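Local atomic coordinates of ceramide very long chain fatty acid hydroxylase SCS7 (Saccharomyces cerevisiae, PDB entry 4ZR1), a protein that hydroxylates the very long chain fatty acids of sphingolipids, probably at C-2 of the acyl chain of dihydroceramides and phytoceramides. Residues T26-E31 with K257-G262; P59-I64 with P90-F95; D72-Q77 with D158-S163. All blocks are in the same frame, centred on the assembly; numbering follows the deposited sequence.

Contact 1: residues T26-E31 with K257-G262; sequences TTFVKE and KNYQLG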
loop_
_atom_site.group_PDB
_atom_site.type_symbol
_atom_site.label_atom_id
_atom_site.label_comp_id
_atom_site.label_asym_id
_atom_site.label_seq_id
_atom_site.Cartn_x
_atom_site.Cartn_y
_atom_site.Cartn_z
ATOM N N THR A 26 -10.172 -14.552 5.990
ATOM C CA THR A 26 -9.610 -13.860 7.147
ATOM C C THR A 26 -8.525 -14.675 7.828
ATOM O O THR A 26 -7.906 -14.209 8.780
ATOM C CB THR A 26 -10.703 -13.521 8.188
ATOM O OG1 THR A 26 -11.238 -14.732 8.739
ATOM C CG2 THR A 26 -11.821 -12.713 7.553
ATOM N N THR A 27 -8.302 -15.894 7.345
ATOM C CA THR A 27 -7.315 -16.772 7.948
ATOM C C THR A 27 -6.085 -16.856 7.051
ATOM O O THR A 27 -6.171 -17.270 5.891
ATOM C CB THR A 27 -7.875 -18.193 8.207
ATOM O OG1 THR A 27 -8.224 -18.813 6.965
ATOM C CG2 THR A 27 -9.110 -18.131 9.097
ATOM N N PHE A 28 -4.949 -16.444 7.604
ATOM C CA PHE A 28 -3.674 -16.491 6.912
ATOM C C PHE A 28 -3.309 -17.934 6.566
ATOM O O PHE A 28 -3.684 -18.858 7.285
ATOM C CB PHE A 28 -2.595 -15.839 7.782
ATOM C CG PHE A 28 -2.897 -14.408 8.147
ATOM C CD1 PHE A 28 -3.193 -13.474 7.163
ATOM C CD2 PHE A 28 -2.921 -14.003 9.476
ATOM C CE1 PHE A 28 -3.485 -12.158 7.493
ATOM C CE2 PHE A 28 -3.214 -12.686 9.814
ATOM C CZ PHE A 28 -3.496 -11.761 8.818
ATOM N N VAL A 29 -2.603 -18.127 5.454
ATOM C CA VAL A 29 -2.218 -19.466 5.015
ATOM C C VAL A 29 -0.700 -19.573 4.837
ATOM O O VAL A 29 -0.040 -18.584 4.518
ATOM C CB VAL A 29 -2.920 -19.858 3.692
ATOM C CG1 VAL A 29 -3.006 -21.375 3.566
ATOM C CG2 VAL A 29 -4.312 -19.262 3.628
ATOM N N LYS A 30 -0.147 -20.767 5.055
ATOM C CA LYS A 30 1.291 -20.957 4.917
ATOM C C LYS A 30 1.643 -20.893 3.441
ATOM O O LYS A 30 2.745 -20.489 3.083
ATOM C CB LYS A 30 1.754 -22.286 5.524
ATOM C CG LYS A 30 2.095 -23.353 4.493
ATOM C CD LYS A 30 2.221 -24.713 5.129
ATOM C CE LYS A 30 1.410 -25.734 4.361
ATOM N NZ LYS A 30 1.251 -26.966 5.164
ATOM N N GLU A 31 0.699 -21.277 2.586
ATOM C CA GLU A 31 0.904 -21.222 1.148
ATOM C C GLU A 31 -0.338 -20.633 0.485
ATOM O O GLU A 31 -1.464 -20.949 0.860
ATOM C CB GLU A 31 1.238 -22.612 0.587
ATOM C CG GLU A 31 2.389 -22.568 -0.405
ATOM C CD GLU A 31 3.746 -22.473 0.271
ATOM O OE1 GLU A 31 3.963 -23.165 1.288
ATOM O OE2 GLU A 31 4.591 -21.690 -0.212
ATOM N N LYS A 257 -0.212 -14.074 4.397
ATOM C CA LYS A 257 0.594 -14.964 5.230
ATOM C C LYS A 257 1.272 -14.234 6.390
ATOM O O LYS A 257 1.144 -14.641 7.552
ATOM C CB LYS A 257 1.645 -15.669 4.375
ATOM C CG LYS A 257 2.536 -16.626 5.140
ATOM C CD LYS A 257 3.426 -17.397 4.184
ATOM C CE LYS A 257 4.286 -18.421 4.903
ATOM N NZ LYS A 257 5.123 -19.173 3.924
ATOM N N ASN A 258 1.989 -13.157 6.073
ATOM C CA ASN A 258 2.720 -12.397 7.082
ATOM C C ASN A 258 2.932 -10.944 6.651
ATOM O O ASN A 258 3.643 -10.683 5.679
ATOM C CB ASN A 258 4.076 -13.067 7.364
ATOM C CG ASN A 258 4.713 -12.597 8.667
ATOM O OD1 ASN A 258 4.682 -11.412 9.000
ATOM N ND2 ASN A 258 5.289 -13.536 9.413
ATOM N N TYR A 259 2.320 -10.007 7.376
ATOM C CA TYR A 259 2.490 -8.582 7.092
ATOM C C TYR A 259 3.452 -7.923 8.084
ATOM O O TYR A 259 3.472 -6.698 8.222
ATOM C CB TYR A 259 1.134 -7.853 7.093
ATOM C CG TYR A 259 0.365 -7.863 8.407
ATOM C CD1 TYR A 259 -0.442 -8.937 8.759
ATOM C CD2 TYR A 259 0.416 -6.776 9.272
ATOM C CE1 TYR A 259 -1.149 -8.945 9.950
ATOM C CE2 TYR A 259 -0.296 -6.767 10.460
ATOM C CZ TYR A 259 -1.072 -7.855 10.794
ATOM O OH TYR A 259 -1.773 -7.847 11.979
ATOM N N GLN A 260 4.242 -8.740 8.778
ATOM C CA GLN A 260 5.356 -8.230 9.573
ATOM C C GLN A 260 6.646 -8.339 8.760
ATOM O O GLN A 260 7.717 -7.920 9.208
ATOM C CB GLN A 260 5.490 -8.981 10.900
ATOM C CG GLN A 260 4.505 -8.541 11.960
ATOM C CD GLN A 260 3.114 -9.101 11.742
ATOM O OE1 GLN A 260 2.932 -10.298 11.504
ATOM N NE2 GLN A 260 2.122 -8.225 11.795
ATOM N N LEU A 261 6.519 -8.903 7.560
ATOM C CA LEU A 261 7.635 -9.071 6.638
ATOM C C LEU A 261 7.227 -8.704 5.208
ATOM O O LEU A 261 6.058 -8.417 4.944
ATOM C CB LEU A 261 8.136 -10.512 6.677
ATOM C CG LEU A 261 8.562 -11.069 8.030
ATOM C CD1 LEU A 261 8.776 -12.557 7.908
ATOM C CD2 LEU A 261 9.823 -10.381 8.534
ATOM N N GLY A 262 8.197 -8.721 4.292
ATOM C CA GLY A 262 7.938 -8.516 2.876
ATOM C C GLY A 262 7.516 -7.102 2.515
ATOM O O GLY A 262 6.595 -6.904 1.710
#

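Contact 2: residues P59-I64 with P90-F95; sequences PLLMQI and PLFGNF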
loop_
_atom_site.group_PDB
_atom_site.type_symbol
_atom_site.label_atom_id
_atom_site.label_comp_id
_atom_site.label_asym_id
_atom_site.label_seq_id
_atom_site.Cartn_x
_atom_site.Cartn_y
_atom_site.Cartn_z
ATOM N N PRO A 59 -21.107 2.304 4.764
ATOM C CA PRO A 59 -19.863 3.070 4.552
ATOM C C PRO A 59 -18.875 2.842 5.696
ATOM O O PRO A 59 -19.263 2.912 6.865
ATOM C CB PRO A 59 -20.339 4.530 4.507
ATOM C CG PRO A 59 -21.780 4.446 4.051
ATOM C CD PRO A 59 -22.318 3.140 4.634
ATOM N N LEU A 60 -17.624 2.552 5.346
ATOM C CA LEU A 60 -16.625 2.053 6.289
ATOM C C LEU A 60 -15.984 3.129 7.160
ATOM O O LEU A 60 -15.642 2.886 8.316
ATOM C CB LEU A 60 -15.527 1.302 5.524
ATOM C CG LEU A 60 -15.959 0.026 4.792
ATOM C CD1 LEU A 60 -14.843 -0.506 3.917
ATOM C CD2 LEU A 60 -16.396 -1.032 5.787
ATOM N N LEU A 61 -15.824 4.320 6.608
ATOM C CA LEU A 61 -15.063 5.363 7.283
ATOM C C LEU A 61 -15.735 5.914 8.557
ATOM O O LEU A 61 -15.089 6.019 9.598
ATOM C CB LEU A 61 -14.788 6.491 6.297
ATOM C CG LEU A 61 -13.564 7.352 6.538
ATOM C CD1 LEU A 61 -12.336 6.483 6.683
ATOM C CD2 LEU A 61 -13.423 8.272 5.355
ATOM N N MET A 62 -17.016 6.269 8.490
ATOM C CA MET A 62 -17.694 6.785 9.681
ATOM C C MET A 62 -17.799 5.681 10.715
ATOM O O MET A 62 -17.731 5.906 11.924
ATOM C CB MET A 62 -19.088 7.340 9.347
ATOM C CG MET A 62 -19.071 8.816 8.927
ATOM S SD MET A 62 -18.522 9.931 10.243
ATOM C CE MET A 62 -18.496 11.508 9.391
ATOM N N GLN A 63 -17.947 4.476 10.203
ATOM C CA GLN A 63 -18.056 3.277 11.001
ATOM C C GLN A 63 -16.780 3.098 11.853
ATOM O O GLN A 63 -16.820 2.544 12.947
ATOM C CB GLN A 63 -18.283 2.106 10.051
ATOM C CG GLN A 63 -19.127 1.000 10.537
ATOM C CD GLN A 63 -19.229 -0.107 9.515
ATOM O OE1 GLN A 63 -19.134 -1.281 9.854
ATOM N NE2 GLN A 63 -19.436 0.259 8.259
ATOM N N ILE A 64 -15.654 3.590 11.334
ATOM C CA ILE A 64 -14.369 3.572 12.035
ATOM C C ILE A 64 -14.212 4.764 12.972
ATOM O O ILE A 64 -13.762 4.611 14.111
ATOM C CB ILE A 64 -13.180 3.593 11.047
ATOM C CG1 ILE A 64 -13.179 2.356 10.163
ATOM C CG2 ILE A 64 -11.851 3.681 11.788
ATOM C CD1 ILE A 64 -12.072 2.380 9.133
ATOM N N PRO A 90 -18.191 1.008 -0.167
ATOM C CA PRO A 90 -18.333 2.446 0.074
ATOM C C PRO A 90 -17.498 2.920 1.265
ATOM O O PRO A 90 -17.508 2.277 2.316
ATOM C CB PRO A 90 -19.827 2.597 0.356
ATOM C CG PRO A 90 -20.217 1.270 0.970
ATOM C CD PRO A 90 -19.381 0.244 0.261
ATOM N N LEU A 91 -16.776 4.025 1.103
ATOM C CA LEU A 91 -16.043 4.606 2.224
ATOM C C LEU A 91 -16.849 5.738 2.851
ATOM O O LEU A 91 -16.896 5.866 4.073
ATOM C CB LEU A 91 -14.652 5.106 1.791
ATOM C CG LEU A 91 -13.673 4.042 1.276
ATOM C CD1 LEU A 91 -12.247 4.562 1.233
ATOM C CD2 LEU A 91 -13.742 2.793 2.103
ATOM N N PHE A 92 -17.478 6.553 2.004
ATOM C CA PHE A 92 -18.331 7.652 2.451
ATOM C C PHE A 92 -19.797 7.367 2.160
ATOM O O PHE A 92 -20.671 7.663 2.977
ATOM C CB PHE A 92 -17.950 8.968 1.771
ATOM C CG PHE A 92 -16.646 9.543 2.222
ATOM C CD1 PHE A 92 -16.561 10.261 3.405
ATOM C CD2 PHE A 92 -15.509 9.411 1.437
ATOM C CE1 PHE A 92 -15.360 10.814 3.811
ATOM C CE2 PHE A 92 -14.303 9.961 1.837
ATOM C CZ PHE A 92 -14.228 10.662 3.020
ATOM N N GLY A 93 -20.063 6.834 0.968
ATOM C CA GLY A 93 -21.421 6.529 0.549
ATOM C C GLY A 93 -22.178 7.730 0.006
ATOM O O GLY A 93 -23.278 7.598 -0.526
ATOM N N ASN A 94 -21.589 8.911 0.147
ATOM C CA ASN A 94 -22.178 10.134 -0.374
ATOM C C ASN A 94 -21.435 10.628 -1.617
ATOM O O ASN A 94 -20.805 9.848 -2.323
ATOM C CB ASN A 94 -22.180 11.218 0.701
ATOM C CG ASN A 94 -20.811 11.444 1.286
ATOM O OD1 ASN A 94 -19.824 11.509 0.564
ATOM N ND2 ASN A 94 -20.736 11.542 2.600
ATOM N N PHE A 95 -21.494 11.937 -1.852
ATOM C CA PHE A 95 -20.965 12.539 -3.072
ATOM C C PHE A 95 -19.443 12.710 -3.057
ATOM O O PHE A 95 -18.864 13.169 -4.035
ATOM C CB PHE A 95 -21.622 13.908 -3.319
ATOM C CG PHE A 95 -21.306 14.929 -2.265
ATOM C CD1 PHE A 95 -20.191 15.741 -2.379
ATOM C CD2 PHE A 95 -22.125 15.080 -1.160
ATOM C CE1 PHE A 95 -19.895 16.678 -1.403
ATOM C CE2 PHE A 95 -21.834 16.018 -0.183
ATOM C CZ PHE A 95 -20.718 16.814 -0.303
#

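Contact 3: residues D72-Q77 with D158-S163; sequences DFYVDQ and DWLPES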
loop_
_atom_site.group_PDB
_atom_site.type_symbol
_atom_site.label_atom_id
_atom_site.label_comp_id
_atom_site.label_asym_id
_atom_site.label_seq_id
_atom_site.Cartn_x
_atom_site.Cartn_y
_atom_site.Cartn_z
ATOM N N ASP A 72 -5.514 -2.820 19.393
ATOM C CA ASP A 72 -5.093 -4.181 19.077
ATOM C C ASP A 72 -6.130 -4.921 18.240
ATOM O O ASP A 72 -5.787 -5.778 17.429
ATOM C CB ASP A 72 -4.799 -4.963 20.356
ATOM C CG ASP A 72 -3.411 -4.691 20.895
ATOM O OD1 ASP A 72 -2.455 -5.309 20.391
ATOM O OD2 ASP A 72 -3.272 -3.860 21.817
ATOM N N PHE A 73 -7.397 -4.577 18.435
ATOM C CA PHE A 73 -8.480 -5.220 17.704
ATOM C C PHE A 73 -8.571 -4.681 16.283
ATOM O O PHE A 73 -8.737 -5.440 15.322
ATOM C CB PHE A 73 -9.798 -5.017 18.431
ATOM C CG PHE A 73 -10.979 -5.600 17.715
ATOM C CD1 PHE A 73 -11.074 -6.970 17.519
ATOM C CD2 PHE A 73 -12.005 -4.779 17.249
ATOM C CE1 PHE A 73 -12.165 -7.518 16.868
ATOM C CE2 PHE A 73 -13.101 -5.317 16.594
ATOM C CZ PHE A 73 -13.183 -6.692 16.404
ATOM N N TYR A 74 -8.457 -3.365 16.154
ATOM C CA TYR A 74 -8.439 -2.740 14.841
ATOM C C TYR A 74 -7.308 -3.287 13.957
ATOM O O TYR A 74 -7.542 -3.619 12.789
ATOM C CB TYR A 74 -8.304 -1.223 14.969
ATOM C CG TYR A 74 -7.949 -0.586 13.659
ATOM C CD1 TYR A 74 -8.921 -0.370 12.682
ATOM C CD2 TYR A 74 -6.636 -0.239 13.370
ATOM C CE1 TYR A 74 -8.592 0.199 11.460
ATOM C CE2 TYR A 74 -6.297 0.327 12.153
ATOM C CZ TYR A 74 -7.275 0.545 11.202
ATOM O OH TYR A 74 -6.923 1.106 9.997
ATOM N N VAL A 75 -6.089 -3.375 14.502
ATOM C CA VAL A 75 -4.938 -3.818 13.708
ATOM C C VAL A 75 -5.052 -5.299 13.379
ATOM O O VAL A 75 -4.649 -5.730 12.309
ATOM C CB VAL A 75 -3.565 -3.556 14.412
ATOM C CG1 VAL A 75 -3.398 -2.088 14.737
ATOM C CG2 VAL A 75 -3.414 -4.385 15.667
ATOM N N ASP A 76 -5.623 -6.076 14.289
ATOM C CA ASP A 76 -5.760 -7.501 14.052
ATOM C C ASP A 76 -6.784 -7.756 12.961
ATOM O O ASP A 76 -6.676 -8.706 12.194
ATOM C CB ASP A 76 -6.170 -8.225 15.332
ATOM C CG ASP A 76 -6.162 -9.730 15.170
ATOM O OD1 ASP A 76 -7.232 -10.305 14.870
ATOM O OD2 ASP A 76 -5.076 -10.336 15.319
ATOM N N GLN A 77 -7.782 -6.890 12.890
ATOM C CA GLN A 77 -8.934 -7.160 12.051
ATOM C C GLN A 77 -8.803 -6.565 10.651
ATOM O O GLN A 77 -9.248 -7.170 9.676
ATOM C CB GLN A 77 -10.191 -6.639 12.742
ATOM C CG GLN A 77 -11.388 -7.540 12.583
ATOM C CD GLN A 77 -11.201 -8.886 13.206
ATOM O OE1 GLN A 77 -10.504 -9.035 14.211
ATOM N NE2 GLN A 77 -11.810 -9.893 12.600
ATOM N N ASP A 158 0.894 -1.908 15.772
ATOM C CA ASP A 158 1.001 -2.001 17.236
ATOM C C ASP A 158 1.286 -0.648 17.898
ATOM O O ASP A 158 0.737 -0.340 18.952
ATOM C CB ASP A 158 2.100 -3.004 17.621
ATOM C CG ASP A 158 1.994 -3.484 19.067
ATOM O OD1 ASP A 158 1.149 -2.958 19.826
ATOM O OD2 ASP A 158 2.774 -4.385 19.447
ATOM N N TRP A 159 2.125 0.165 17.262
ATOM C CA TRP A 159 2.543 1.446 17.827
ATOM C C TRP A 159 1.449 2.527 17.782
ATOM O O TRP A 159 1.673 3.654 18.224
ATOM C CB TRP A 159 3.805 1.944 17.104
ATOM C CG TRP A 159 4.931 0.923 17.066
ATOM C CD1 TRP A 159 5.253 0.020 18.041
ATOM C CD2 TRP A 159 5.864 0.698 15.991
ATOM N NE1 TRP A 159 6.328 -0.744 17.645
ATOM C CE2 TRP A 159 6.721 -0.350 16.394
ATOM C CE3 TRP A 159 6.058 1.281 14.729
ATOM C CZ2 TRP A 159 7.756 -0.827 15.579
ATOM C CZ3 TRP A 159 7.088 0.804 13.921
ATOM C CH2 TRP A 159 7.922 -0.237 14.352
ATOM N N LEU A 160 0.272 2.185 17.266
ATOM C CA LEU A 160 -0.828 3.148 17.132
ATOM C C LEU A 160 -1.474 3.544 18.462
ATOM O O LEU A 160 -1.579 2.731 19.381
ATOM C CB LEU A 160 -1.917 2.584 16.213
ATOM C CG LEU A 160 -1.828 2.735 14.692
ATOM C CD1 LEU A 160 -2.806 1.777 14.030
ATOM C CD2 LEU A 160 -2.142 4.160 14.284
ATOM N N PRO A 161 -1.936 4.801 18.558
ATOM C CA PRO A 161 -2.683 5.281 19.723
ATOM C C PRO A 161 -4.018 4.578 19.891
ATOM O O PRO A 161 -4.427 3.806 19.027
ATOM C CB PRO A 161 -2.916 6.765 19.414
ATOM C CG PRO A 161 -1.946 7.110 18.336
ATOM C CD PRO A 161 -1.747 5.859 17.551
ATOM N N GLU A 162 -4.692 4.852 21.004
ATOM C CA GLU A 162 -6.072 4.423 21.178
ATOM C C GLU A 162 -6.988 5.538 20.704
ATOM O O GLU A 162 -7.684 6.171 21.494
ATOM C CB GLU A 162 -6.352 4.053 22.632
ATOM C CG GLU A 162 -5.611 2.798 23.093
ATOM C CD GLU A 162 -6.173 1.527 22.468
ATOM O OE1 GLU A 162 -7.242 1.609 21.824
ATOM O OE2 GLU A 162 -5.551 0.449 22.618
ATOM N N SER A 163 -6.956 5.773 19.395
ATOM C CA SER A 163 -7.695 6.857 18.766
ATOM C C SER A 163 -8.378 6.410 17.485
ATOM O O SER A 163 -7.793 5.690 16.675
ATOM C CB SER A 163 -6.766 8.030 18.459
ATOM O OG SER A 163 -7.434 9.003 17.677
#

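Contact 1: residues T26-E31 with K257-G262
This is a buried loop-to-loop contact on what is inferred to be the cytoplasmic side of the enzyme, where the irregular N-terminal segment 26-31 lies against 257-262, the turn that follows helix 242-256. Lys257 buries the largest share of the contact. Its CG is anti to the backbone N (chi1 -180°) and the rest of the chain is fully extended, so the methylenes run along the neighbouring backbone, with CG 3.3 Å from Val29 O. At the far end Lys257 NZ donates to Lys30 O over 2.8 Å, approaching in the carbonyl plane on a lone pair. A long amphipathic side chain suits this route, because its apolar stem can pass one carbonyl before the ammonium reaches the next. A backbone hydrogen bond between Val29 and Tyr256 secures the same corner. Beyond Lys257 the chain forms an Asx turn: Asn258 OD1 accepts from Gln260 N (2.7 Å), while Asn258 ND2 is used by Pro283 O. The turn lies beside the histidine-rich dizinc centre of this sterol desaturase family member, and Leu261 O bonds to ND1 of the zinc ligand His254. Tyr259, its CG in the crowded position between the backbone N and the carbonyl carbon (chi1 62°), stacks on His79; its side chain lies about 5 Å from a zinc ion. Phe28 crosses it obliquely, its CZ meeting the tyrosine edge 3.8 Å from Tyr259 CE1.

Contact 2: residues P59-I64 with P90-F95
Leu61 lays its CD2 methyl over one face of the Phe92 ring, 3.4 Å from Phe92 CZ, and the two side chains run alongside each other in the same direction. They accompany two backbone hydrogen bonds near the start of the short, probably cytoplasmic helix 60-65, where amides have no earlier helical carbonyl to bond to. Loop 90-95 supplies two instead: Leu60 N donates to Pro90 O (3.0 Å) and Leu61 N to Leu91 O (3.2 Å), both in the carbonyl plane on a lone pair. An alanine in place of Phe92 would remove the ring under Leu61 CD2 and would probably loosen the loop against this turn of helix. A second apolar pair is Leu60 CD1 with Leu91 CD2, at 3.9 Å, and both leucines also pack on Phe171 of helix 164-179, a place for branched apolar chains. Glu97 braces the loop, its carboxylate accepting from the amides of Leu91, Phe92 and Gly93. Gly93 has positive phi (82°), and a side chain there would run into Pro59 CG. Pro59 has no N-H to offer, but its carbonyl accepts: Gln63 NE2 approaches Pro59 O from above the carbonyl plane, at 3.0 Å.

Contact 3: residues D72-Q77 with D158-S163
Leu160, Val75 and Asp158 give up the most surface here, and they divide the contact into an apolar part and an acidic one. The CB atoms of Val75 and Leu160 are both directed at the opposing segment, and the two side chains run antiparallel alongside each other, so that Val75 CG1 comes 4.0 Å from Leu160 CD1. The valine holds CG1 beside its backbone N (chi1 -57°). The same leucine methyl reaches Tyr74 CE2 at 4.2 Å, meeting that ring obliquely. Compact branched side chains suit this loose packing between helix 71-78 and a loop at the surface. The loop joins transmembrane helix 128-154 to helix 164-179, and so links the zinc ligands His150 and His155 with His174, His177 and His178; Ser163 takes the N-cap position of the second helix. Tyr74 ties helix 71-78 to that helix as well, its OH hydrogen-bonded to ND1 of His170. At the outer side the chemistry turns acidic. Asp158 OD1 stands 4.3 Å from Asp72 OD1, a like-charged pair that would be unfavourable alone and is probably eased by lysines: Asp158 OD1 forms a salt bridge with Lys71 NZ, and Asp72 OD1 a long, weak ion pair with Lys288 NZ.

How the contacts relate
Contact 1 is buried, contact 2 partly buried and contact 3 at the surface, and all three lie in what is probably the cytoplasmic part of the protein. Contact 1 joins two loops and combines a lysine ammonium on a backbone carbonyl with an aromatic pair; contact 2 serves a helix start with main-chain hydrogen bonds and apolar pairs; contact 3 has methyl packing and a close pair of aspartates probably eased by nearby lysines. Contacts 1 and 3 touch where Tyr259 OH packs 3.6 Å from Val75 O, near the metal centre. Contacts 2 and 3 do not touch, but helices 60-65 and 71-78 are consecutive and both lean on Phe171 of helix 164-179, which carries zinc ligands. Contacts 1 and 2 lie farthest apart, about 27 Å between centres.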